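Local coordinates for protein cellulase IBT99 (Metagenomes, PDB 6WBT) that probably hydrolyses 6-phospho-alpha-glucosides as a family 4 glycoside hydrolase, and binds NAD, manganese and glucose 6-phosphate, at residues Asp2-Ile7 / Lys30-Glu35; Gly116-Met121 / Met410-Asn415; Ala151-Lys156 / Ala391-Leu396. All blocks are in the same frame, centred on the assembly; numbering follows the deposited sequence.

Interaction 1: residues Asp2-Ile7 / Lys30-Glu35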
loop_
_atom_site.group_PDB
_atom_site.type_symbol
_atom_site.label_atom_id
_atom_site.label_comp_id
_atom_site.label_asym_id
_atom_site.label_seq_id
_atom_site.Cartn_x
_atom_site.Cartn_y
_atom_site.Cartn_z
ATOM N N ASP A 2 39.380 -8.587 -18.015
ATOM C CA ASP A 2 40.649 -8.833 -17.339
ATOM C C ASP A 2 40.776 -10.304 -16.952
ATOM O O ASP A 2 41.876 -10.857 -16.929
ATOM C CB ASP A 2 40.779 -7.943 -16.100
ATOM C CG ASP A 2 42.173 -7.969 -15.507
ATOM O OD1 ASP A 2 43.098 -7.415 -16.138
ATOM O OD2 ASP A 2 42.346 -8.539 -14.410
ATOM N N LYS A 3 39.642 -10.932 -16.651
ATOM C CA LYS A 3 39.591 -12.339 -16.286
ATOM C C LYS A 3 38.999 -13.153 -17.430
ATOM O O LYS A 3 38.011 -12.747 -18.048
ATOM C CB LYS A 3 38.760 -12.555 -15.017
ATOM C CG LYS A 3 38.577 -14.021 -14.648
ATOM C CD LYS A 3 37.554 -14.204 -13.541
ATOM C CE LYS A 3 37.295 -15.679 -13.281
ATOM N NZ LYS A 3 36.271 -15.893 -12.221
ATOM N N GLU A 4 39.612 -14.301 -17.704
ATOM C CA GLU A 4 39.091 -15.210 -18.716
ATOM C C GLU A 4 37.815 -15.870 -18.207
ATOM O O GLU A 4 37.763 -16.345 -17.068
ATOM C CB GLU A 4 40.144 -16.260 -19.061
ATOM C CG GLU A 4 41.561 -15.715 -19.106
ATOM C CD GLU A 4 42.602 -16.805 -19.253
ATOM O OE1 GLU A 4 42.836 -17.259 -20.392
ATOM O OE2 GLU A 4 43.181 -17.215 -18.225
ATOM N N LEU A 5 36.787 -15.904 -19.050
ATOM C CA LEU A 5 35.453 -16.325 -18.646
ATOM C C LEU A 5 35.087 -17.664 -19.271
ATOM O O LEU A 5 35.435 -17.941 -20.424
ATOM C CB LEU A 5 34.411 -15.276 -19.038
ATOM C CG LEU A 5 34.585 -13.889 -18.419
ATOM C CD1 LEU A 5 33.601 -12.914 -19.032
ATOM C CD2 LEU A 5 34.411 -13.952 -16.911
ATOM N N LYS A 6 34.372 -18.486 -18.503
ATOM C CA LYS A 6 33.833 -19.755 -18.980
ATOM C C LYS A 6 32.348 -19.561 -19.265
ATOM O O LYS A 6 31.538 -19.464 -18.337
ATOM C CB LYS A 6 34.057 -20.864 -17.954
ATOM C CG LYS A 6 33.363 -22.175 -18.293
ATOM C CD LYS A 6 33.578 -23.215 -17.204
ATOM C CE LYS A 6 32.801 -24.489 -17.494
ATOM N NZ LYS A 6 33.039 -25.537 -16.464
ATOM N N ILE A 7 31.995 -19.501 -20.547
ATOM C CA ILE A 7 30.621 -19.268 -20.977
ATOM C C ILE A 7 29.971 -20.611 -21.276
ATOM O O ILE A 7 30.533 -21.431 -22.013
ATOM C CB ILE A 7 30.570 -18.344 -22.205
ATOM C CG1 ILE A 7 31.502 -17.146 -22.014
ATOM C CG2 ILE A 7 29.146 -17.874 -22.456
ATOM C CD1 ILE A 7 31.134 -16.260 -20.843
ATOM N N LYS A 30 35.559 -7.419 -26.081
ATOM C CA LYS A 30 34.898 -7.037 -24.839
ATOM C C LYS A 30 34.637 -8.219 -23.919
ATOM O O LYS A 30 34.601 -8.046 -22.695
ATOM C CB LYS A 30 33.577 -6.323 -25.143
ATOM C CG LYS A 30 33.719 -5.116 -26.060
ATOM C CD LYS A 30 33.380 -3.816 -25.341
ATOM C CE LYS A 30 34.382 -3.501 -24.242
ATOM N NZ LYS A 30 34.019 -2.262 -23.502
ATOM N N ILE A 31 34.456 -9.415 -24.471
ATOM C CA ILE A 31 34.195 -10.619 -23.691
ATOM C C ILE A 31 35.387 -11.548 -23.874
ATOM O O ILE A 31 35.602 -12.093 -24.965
ATOM C CB ILE A 31 32.884 -11.304 -24.105
ATOM C CG1 ILE A 31 31.671 -10.476 -23.672
ATOM C CG2 ILE A 31 32.798 -12.696 -23.498
ATOM C CD1 ILE A 31 31.300 -9.355 -24.617
ATOM N N ASN A 32 36.166 -11.725 -22.810
ATOM C CA ASN A 32 37.349 -12.584 -22.846
ATOM C C ASN A 32 36.901 -14.019 -22.602
ATOM O O ASN A 32 36.619 -14.411 -21.468
ATOM C CB ASN A 32 38.371 -12.130 -21.812
ATOM C CG ASN A 32 39.744 -12.717 -22.056
ATOM O OD1 ASN A 32 40.196 -13.600 -21.327
ATOM N ND2 ASN A 32 40.415 -12.234 -23.095
ATOM N N ILE A 33 36.836 -14.810 -23.668
ATOM C CA ILE A 33 36.276 -16.156 -23.608
ATOM C C ILE A 33 37.403 -17.146 -23.337
ATOM O O ILE A 33 38.235 -17.412 -24.209
ATOM C CB ILE A 33 35.529 -16.507 -24.900
ATOM C CG1 ILE A 33 34.410 -15.495 -25.160
ATOM C CG2 ILE A 33 34.966 -17.917 -24.820
ATOM C CD1 ILE A 33 33.684 -15.705 -26.472
ATOM N N LYS A 34 37.429 -17.699 -22.122
ATOM C CA LYS A 34 38.353 -18.788 -21.824
ATOM C C LYS A 34 37.933 -20.064 -22.543
ATOM O O LYS A 34 38.721 -20.662 -23.285
ATOM C CB LYS A 34 38.424 -19.023 -20.316
ATOM C CG LYS A 34 38.989 -20.377 -19.921
ATOM C CD LYS A 34 38.545 -20.757 -18.518
ATOM C CE LYS A 34 38.876 -22.205 -18.195
ATOM N NZ LYS A 34 38.244 -22.634 -16.915
ATOM N N GLU A 35 36.689 -20.495 -22.334
ATOM C CA GLU A 35 36.143 -21.668 -22.998
ATOM C C GLU A 35 34.676 -21.424 -23.319
ATOM O O GLU A 35 33.999 -20.644 -22.644
ATOM C CB GLU A 35 36.277 -22.933 -22.139
ATOM C CG GLU A 35 37.690 -23.476 -22.027
ATOM C CD GLU A 35 37.762 -24.710 -21.152
ATOM O OE1 GLU A 35 38.131 -25.787 -21.665
ATOM O OE2 GLU A 35 37.440 -24.604 -19.951
#

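Interaction 2: residues Gly116-Met121 / Met410-Asn415. With NAD (nicotinamide-adenine-dinucleotide), chain G.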
loop_
_atom_site.group_PDB
_atom_site.type_symbol
_atom_site.label_atom_id
_atom_site.label_comp_id
_atom_site.label_asym_id
_atom_site.label_seq_id
_atom_site.Cartn_x
_atom_site.Cartn_y
_atom_site.Cartn_z
ATOM N N GLY A 116 0.814 -21.977 -23.249
ATOM C CA GLY A 116 1.899 -21.330 -22.544
ATOM C C GLY A 116 1.974 -21.737 -21.088
ATOM O O GLY A 116 3.066 -21.926 -20.545
HETATM N N MSE A 117 0.819 -21.853 -20.440
HETATM C CA MSE A 117 0.758 -22.306 -19.055
HETATM C C MSE A 117 1.243 -23.745 -18.937
HETATM O O MSE A 117 1.908 -24.111 -17.967
HETATM C CB MSE A 117 -0.670 -22.184 -18.514
HETATM C CG MSE A 117 -1.152 -20.754 -18.366
HETATM SE SE MSE A 117 -2.884 -20.630 -17.485
HETATM C CE MSE A 117 -3.988 -21.477 -18.848
ATOM N N THR A 118 0.897 -24.562 -19.936
ATOM C CA THR A 118 1.384 -25.938 -19.970
ATOM C C THR A 118 2.892 -25.972 -20.186
ATOM O O THR A 118 3.611 -26.713 -19.504
ATOM C CB THR A 118 0.666 -26.720 -21.069
ATOM O OG1 THR A 118 -0.747 -26.689 -20.830
ATOM C CG2 THR A 118 1.142 -28.161 -21.097
ATOM N N TYR A 119 3.384 -25.176 -21.136
ATOM C CA TYR A 119 4.823 -25.054 -21.340
ATOM C C TYR A 119 5.513 -24.492 -20.102
ATOM O O TYR A 119 6.662 -24.844 -19.816
ATOM C CB TYR A 119 5.093 -24.171 -22.559
ATOM C CG TYR A 119 6.547 -24.040 -22.954
ATOM C CD1 TYR A 119 7.457 -25.062 -22.715
ATOM C CD2 TYR A 119 7.009 -22.885 -23.572
ATOM C CE1 TYR A 119 8.785 -24.935 -23.077
ATOM C CE2 TYR A 119 8.332 -22.750 -23.937
ATOM C CZ TYR A 119 9.216 -23.776 -23.688
ATOM O OH TYR A 119 10.534 -23.637 -24.053
ATOM N N GLY A 120 4.822 -23.633 -19.350
ATOM C CA GLY A 120 5.430 -23.047 -18.167
ATOM C C GLY A 120 5.686 -24.057 -17.066
ATOM O O GLY A 120 6.757 -24.061 -16.454
HETATM N N MSE A 121 4.715 -24.928 -16.801
HETATM C CA MSE A 121 4.841 -25.903 -15.721
HETATM C C MSE A 121 5.892 -26.965 -16.029
HETATM O O MSE A 121 6.431 -27.596 -15.119
HETATM C CB MSE A 121 3.493 -26.567 -15.435
HETATM C CG MSE A 121 2.466 -25.638 -14.804
HETATM SE SE MSE A 121 1.198 -26.596 -13.673
HETATM C CE MSE A 121 2.457 -27.338 -12.381
HETATM N N MSE A 410 -7.732 -23.121 -11.163
HETATM C CA MSE A 410 -7.907 -21.695 -10.931
HETATM C C MSE A 410 -7.049 -20.878 -11.892
HETATM O O MSE A 410 -7.433 -19.785 -12.308
HETATM C CB MSE A 410 -7.561 -21.344 -9.483
HETATM C CG MSE A 410 -8.603 -21.788 -8.471
HETATM SE SE MSE A 410 -8.070 -21.433 -6.631
HETATM C CE MSE A 410 -9.776 -21.770 -5.753
ATOM N N ALA A 411 -5.881 -21.421 -12.240
ATOM C CA ALA A 411 -4.998 -20.735 -13.177
ATOM C C ALA A 411 -5.572 -20.750 -14.588
ATOM O O ALA A 411 -5.480 -19.752 -15.313
ATOM C CB ALA A 411 -3.609 -21.371 -13.154
ATOM N N PHE A 412 -6.169 -21.872 -14.995
ATOM C CA PHE A 412 -6.746 -21.958 -16.333
ATOM C C PHE A 412 -8.045 -21.169 -16.429
ATOM O O PHE A 412 -8.325 -20.549 -17.461
ATOM C CB PHE A 412 -6.969 -23.423 -16.712
ATOM C CG PHE A 412 -5.728 -24.123 -17.194
ATOM C CD1 PHE A 412 -4.640 -24.294 -16.353
ATOM C CD2 PHE A 412 -5.654 -24.617 -18.486
ATOM C CE1 PHE A 412 -3.499 -24.937 -16.794
ATOM C CE2 PHE A 412 -4.514 -25.262 -18.931
ATOM C CZ PHE A 412 -3.436 -25.423 -18.084
ATOM N N THR A 413 -8.852 -21.177 -15.364
ATOM C CA THR A 413 -10.092 -20.407 -15.371
ATOM C C THR A 413 -9.821 -18.910 -15.460
ATOM O O THR A 413 -10.586 -18.176 -16.098
ATOM C CB THR A 413 -10.912 -20.728 -14.117
ATOM O OG1 THR A 413 -11.221 -22.128 -14.088
ATOM C CG2 THR A 413 -12.208 -19.929 -14.095
HETATM N N MSE A 414 -8.735 -18.445 -14.852
HETATM C CA MSE A 414 -8.415 -17.023 -14.800
HETATM C C MSE A 414 -7.998 -16.452 -16.157
HETATM O O MSE A 414 -8.240 -15.279 -16.444
HETATM C CB MSE A 414 -7.300 -16.779 -13.778
HETATM C CG MSE A 414 -6.938 -15.318 -13.574
HETATM SE SE MSE A 414 -8.326 -14.319 -12.642
HETATM C CE MSE A 414 -8.301 -15.302 -10.960
ATOM N N ASN A 415 -7.378 -17.290 -16.986
ATOM C CA ASN A 415 -6.800 -16.817 -18.237
ATOM C C ASN A 415 -7.878 -16.288 -19.175
ATOM O O ASN A 415 -8.996 -16.809 -19.225
ATOM C CB ASN A 415 -6.017 -17.942 -18.914
ATOM C CG ASN A 415 -5.066 -17.431 -19.977
ATOM O OD1 ASN A 415 -5.461 -17.190 -21.117
ATOM N ND2 ASN A 415 -3.801 -17.264 -19.607
HETATM P PA NAD G . 14.730 -26.391 -29.457
HETATM O O1A NAD G . 13.648 -27.341 -29.068
HETATM O O2A NAD G . 15.153 -26.357 -30.889
HETATM O O5B NAD G . 16.012 -26.655 -28.526
HETATM C C5B NAD G . 15.866 -26.611 -27.080
HETATM C C4B NAD G . 16.998 -27.378 -26.441
HETATM O O4B NAD G . 16.829 -27.392 -24.998
HETATM C C3B NAD G . 17.133 -28.854 -26.854
HETATM O O3B NAD G . 18.484 -29.131 -27.201
HETATM C C2B NAD G . 16.745 -29.605 -25.576
HETATM O O2B NAD G . 17.279 -30.909 -25.488
HETATM C C1B NAD G . 17.279 -28.640 -24.528
HETATM N N9A NAD G . 16.759 -28.866 -23.184
HETATM C C8A NAD G . 15.492 -29.271 -22.850
HETATM N N7A NAD G . 15.308 -29.402 -21.560
HETATM C C5A NAD G . 16.535 -29.075 -21.004
HETATM C C6A NAD G . 16.986 -29.027 -19.670
HETATM N N6A NAD G . 16.223 -29.323 -18.622
HETATM N N1A NAD G . 18.273 -28.665 -19.459
HETATM C C2A NAD G . 19.036 -28.371 -20.519
HETATM N N3A NAD G . 18.721 -28.380 -21.811
HETATM C C4A NAD G . 17.441 -28.745 -21.994
HETATM O O3 NAD G . 14.304 -24.910 -29.017
HETATM P PN NAD G . 14.400 -23.490 -29.759
HETATM O O1N NAD G . 15.801 -23.283 -30.230
HETATM O O2N NAD G . 13.292 -23.389 -30.754
HETATM O O5D NAD G . 14.102 -22.506 -28.531
HETATM C C5D NAD G . 14.923 -22.640 -27.344
HETATM C C4D NAD G . 14.320 -21.824 -26.229
HETATM O O4D NAD G . 14.495 -20.419 -26.522
HETATM C C3D NAD G . 12.810 -22.002 -26.012
HETATM O O3D NAD G . 12.537 -22.126 -24.623
HETATM C C2D NAD G . 12.272 -20.680 -26.569
HETATM O O2D NAD G . 10.964 -20.343 -26.136
HETATM C C1D NAD G . 13.346 -19.720 -26.075
HETATM N N1N NAD G . 13.288 -18.398 -26.760
HETATM C C2N NAD G . 12.818 -17.302 -26.087
HETATM C C3N NAD G . 12.731 -16.069 -26.715
HETATM C C7N NAD G . 12.258 -14.893 -25.899
HETATM O O7N NAD G . 11.575 -14.024 -26.434
HETATM N N7N NAD G . 12.638 -14.831 -24.630
HETATM C C4N NAD G . 13.098 -15.966 -28.053
HETATM C C5N NAD G . 13.603 -17.067 -28.708
HETATM C C6N NAD G . 13.693 -18.272 -28.045
#

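Interaction 3: residues Ala151-Lys156 / Ala391-Leu396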
loop_
_atom_site.group_PDB
_atom_site.type_symbol
_atom_site.label_atom_id
_atom_site.label_comp_id
_atom_site.label_asym_id
_atom_site.label_seq_id
_atom_site.Cartn_x
_atom_site.Cartn_y
_atom_site.Cartn_z
ATOM N N ALA A 151 9.005 -16.795 -20.234
ATOM C CA ALA A 151 9.803 -15.967 -19.336
ATOM C C ALA A 151 8.966 -15.382 -18.206
ATOM O O ALA A 151 9.500 -15.082 -17.134
ATOM C CB ALA A 151 10.490 -14.853 -20.123
ATOM N N ALA A 152 7.661 -15.213 -18.422
ATOM C CA ALA A 152 6.805 -14.657 -17.378
ATOM C C ALA A 152 6.614 -15.647 -16.236
ATOM O O ALA A 152 6.736 -15.287 -15.059
ATOM C CB ALA A 152 5.456 -14.249 -17.967
ATOM N N ILE A 153 6.315 -16.906 -16.564
ATOM C CA ILE A 153 6.020 -17.890 -15.529
ATOM C C ILE A 153 7.296 -18.335 -14.823
ATOM O O ILE A 153 7.316 -18.497 -13.597
ATOM C CB ILE A 153 5.256 -19.083 -16.134
ATOM C CG1 ILE A 153 3.912 -18.618 -16.697
ATOM C CG2 ILE A 153 5.055 -20.176 -15.094
ATOM C CD1 ILE A 153 3.147 -19.699 -17.423
ATOM N N VAL A 154 8.380 -18.531 -15.577
ATOM C CA VAL A 154 9.603 -19.046 -14.968
ATOM C C VAL A 154 10.251 -17.999 -14.071
ATOM O O VAL A 154 10.869 -18.341 -13.057
ATOM C CB VAL A 154 10.578 -19.553 -16.051
ATOM C CG1 VAL A 154 9.909 -20.613 -16.913
ATOM C CG2 VAL A 154 11.091 -18.403 -16.906
ATOM N N ALA A 155 10.116 -16.714 -14.410
ATOM C CA ALA A 155 10.708 -15.672 -13.577
ATOM C C ALA A 155 9.960 -15.531 -12.259
ATOM O O ALA A 155 10.580 -15.367 -11.201
ATOM C CB ALA A 155 10.728 -14.341 -14.327
ATOM N N LYS A 156 8.627 -15.595 -12.301
ATOM C CA LYS A 156 7.847 -15.544 -11.071
ATOM C C LYS A 156 8.064 -16.789 -10.222
ATOM O O LYS A 156 8.006 -16.714 -8.989
ATOM C CB LYS A 156 6.363 -15.373 -11.399
ATOM C CG LYS A 156 5.487 -15.084 -10.191
ATOM C CD LYS A 156 4.018 -15.036 -10.575
ATOM C CE LYS A 156 3.405 -13.684 -10.252
ATOM N NZ LYS A 156 4.010 -12.590 -11.061
ATOM N N ALA A 391 -2.443 -12.858 -11.338
ATOM C CA ALA A 391 -3.129 -13.862 -10.535
ATOM C C ALA A 391 -3.123 -15.214 -11.236
ATOM O O ALA A 391 -2.935 -16.253 -10.593
ATOM C CB ALA A 391 -4.559 -13.414 -10.238
ATOM N N CYS A 392 -3.322 -15.217 -12.557
ATOM C CA CYS A 392 -3.274 -16.460 -13.319
ATOM C C CYS A 392 -1.900 -17.111 -13.221
ATOM O O CYS A 392 -1.782 -18.297 -12.890
ATOM C CB CYS A 392 -3.638 -16.187 -14.779
ATOM S SG CYS A 392 -3.254 -17.538 -15.909
ATOM N N GLU A 393 -0.844 -16.346 -13.509
ATOM C CA GLU A 393 0.508 -16.885 -13.403
ATOM C C GLU A 393 0.878 -17.189 -11.958
ATOM O O GLU A 393 1.640 -18.127 -11.699
ATOM C CB GLU A 393 1.510 -15.909 -14.019
ATOM C CG GLU A 393 1.276 -15.633 -15.495
ATOM C CD GLU A 393 2.218 -14.582 -16.049
ATOM O OE1 GLU A 393 2.971 -13.980 -15.255
ATOM O OE2 GLU A 393 2.203 -14.358 -17.277
ATOM N N GLY A 394 0.350 -16.415 -11.008
ATOM C CA GLY A 394 0.629 -16.690 -9.607
ATOM C C GLY A 394 -0.008 -17.980 -9.128
ATOM O O GLY A 394 0.612 -18.750 -8.388
ATOM N N LEU A 395 -1.251 -18.235 -9.542
ATOM C CA LEU A 395 -1.913 -19.482 -9.170
ATOM C C LEU A 395 -1.246 -20.687 -9.817
ATOM O O LEU A 395 -1.265 -21.785 -9.248
ATOM C CB LEU A 395 -3.392 -19.427 -9.552
ATOM C CG LEU A 395 -4.274 -18.456 -8.763
ATOM C CD1 LEU A 395 -5.600 -18.246 -9.473
ATOM C CD2 LEU A 395 -4.495 -18.960 -7.347
ATOM N N LEU A 396 -0.653 -20.507 -11.000
ATOM C CA LEU A 396 0.023 -21.618 -11.661
ATOM C C LEU A 396 1.334 -21.967 -10.971
ATOM O O LEU A 396 1.720 -23.142 -10.934
ATOM C CB LEU A 396 0.271 -21.283 -13.132
ATOM C CG LEU A 396 0.674 -22.462 -14.018
ATOM C CD1 LEU A 396 -0.488 -23.427 -14.179
ATOM C CD2 LEU A 396 1.167 -21.978 -15.370
#

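Interaction 1: residues Asp2-Ile7 / Lys30-Glu35
Leu-5 is gripped at both ends of its backbone by the 30-35 segment. Its N donates to Asn-32 O at 2.8 Å, and its O accepts from Lys-34 N at 2.6 Å. Glu-35 N adds a weak bond to the same oxygen, so Leu-5 O collects two successive amides where the chain turns a corner at Lys-34. Beyond the turn, Ile-7 N donates to Glu-35 O at 3.1 Å. Leu-5 is bridged in parallel to Ile-33, but Lys-6 to Glu-35, and this one-residue slip is a beta bulge.

At the margin the side chains of Glu-4 and Asn-32 run side by side and point the same way, their carboxylate and amide planes 46° apart. Glu-4 CG sits beside its own backbone N (chi1 -38°), and it meets Asn-32 OD1 at 3.4 Å. Glu-4 CB also packs against Lys-34 CB at 3.5 Å.

Leu-5 and Ile-33 share one face of the sheet, where Leu-5 rests on Ile-333 of helix 321-334. Lys-6 and Glu-35 share the other; the extended Lys-6 chain leads its NZ away to Thr-77 O. Strand 5-10, helix 17-25 and strand 33-39 form a beta-alpha-beta unit, and this pairing joins its two parallel strands at the start of the Rossmann-type nucleotide-binding domain of the family.

Interaction 2: residues Gly116-Met121 / Met410-Asn415
Met-117, modelled as selenomethionine, has the largest area buried here, and its tip meets Phe-412. Its CE lies over the centre of the Phe-412 ring, 3.5 Å above the plane and 12° off the normal from the ring centroid, a CH-pi contact. The bend at chi3 (-67°) turns CE onto that face, while SE stands obliquely above it in a Met-aromatic arrangement. The two side chains slide past each other in opposite directions. SE also meets the backbone of the partner helix, 3.5 Å from Ala-411 O.

The Phe-412 ring is met at its edge by Thr-118 OG1, 4.0 Å from CZ; that hydroxyl is hydrogen-bonded to Ala-114 O. Asn-415 brings CB to 4.1 Å from Met-117 CE, while its OD1 takes Thr-417 N.

The helical segments 116-121 and 410-414 run roughly antiparallel (149°), with axes 11.6 Å apart, a spacing bridged by these long side chains. Elsewhere on helix 114-136, Tyr-119 OH donates to NAD O3D at 2.6 Å. Buried and without polar bonds between the segments, the contact is probably held by dispersion between this side chain's methyl and chalcogen (selenium in the labelled protein) and an aromatic face, joining the NAD-contacting helix to the C-terminal helices.

Interaction 3: residues Ala151-Lys156 / Ala391-Leu396
Glu-393 reaches across to the helix 151-161 and has the most surface buried in the contact. Its chain is extended beyond CG, and it ends with OE2 3.3 Å from Ala-152 CB. On the way its CG passes Ile-153 CG1 at 4.2 Å, the two side chains crossing at a slant. Ile-153 then carries on to the next turn of the partner helix, where its CD1 touches Leu-396 CD2 at 3.7 Å.

Lys-156 packs on the Glu-393/Gly-394 turn of the partner helix. Its CG is anti to the backbone N (chi1 -171°), and farther out CD lies 3.9 Å from Gly-394 CA, so that the lysine's aliphatic part packs on bare backbone. The chain bends at chi3 and chi4 beyond CD. NZ remains 4.5 Å from Glu-393 OE1, too far for a salt bridge, and pairs instead with Asp-390 on the same helix as Glu-393.

In the outer shell, Leu-396 is backed by Met-117 and Met-121 of helix 114-136, and Leu-199 lies against Glu-393. Asn-149, a residue of the glucose 6-phosphate pocket, accepts a bond from Ala-151 N through OD1, and the Ala-152 side chain is about 9 Å from the manganese ion. The helical segments cross at -54°, their axes 9.7 Å apart.

Two ionisable side chains are thus buried in an otherwise apolar interface. The nearby Lys-156 ammonium would tend to favour a negative Glu-393 carboxylate, although at this distance the effect is through space rather than through a salt bridge.

Interaction 1 stands apart, partly exposed, at the start of two neighbouring strands of the Rossmann-type sheet, its centre 34 Å or more from the other two. Interactions 2 and 3 are buried, touch each other and lie on the same side of the chain's centre. Each joins a helix of the amino-terminal family region to one of two consecutive carboxy-terminal helices, 380-402 and 405-414, and Cys-392 packs on Met-117 and Met-414 where they meet. The chemistry follows place: main-chain bonding between neighbouring strands in interaction 1, purely van der Waals and aromatic packing in interaction 2, mixed apolar and charged packing in interaction 3. Both buried contacts also border the second subunit.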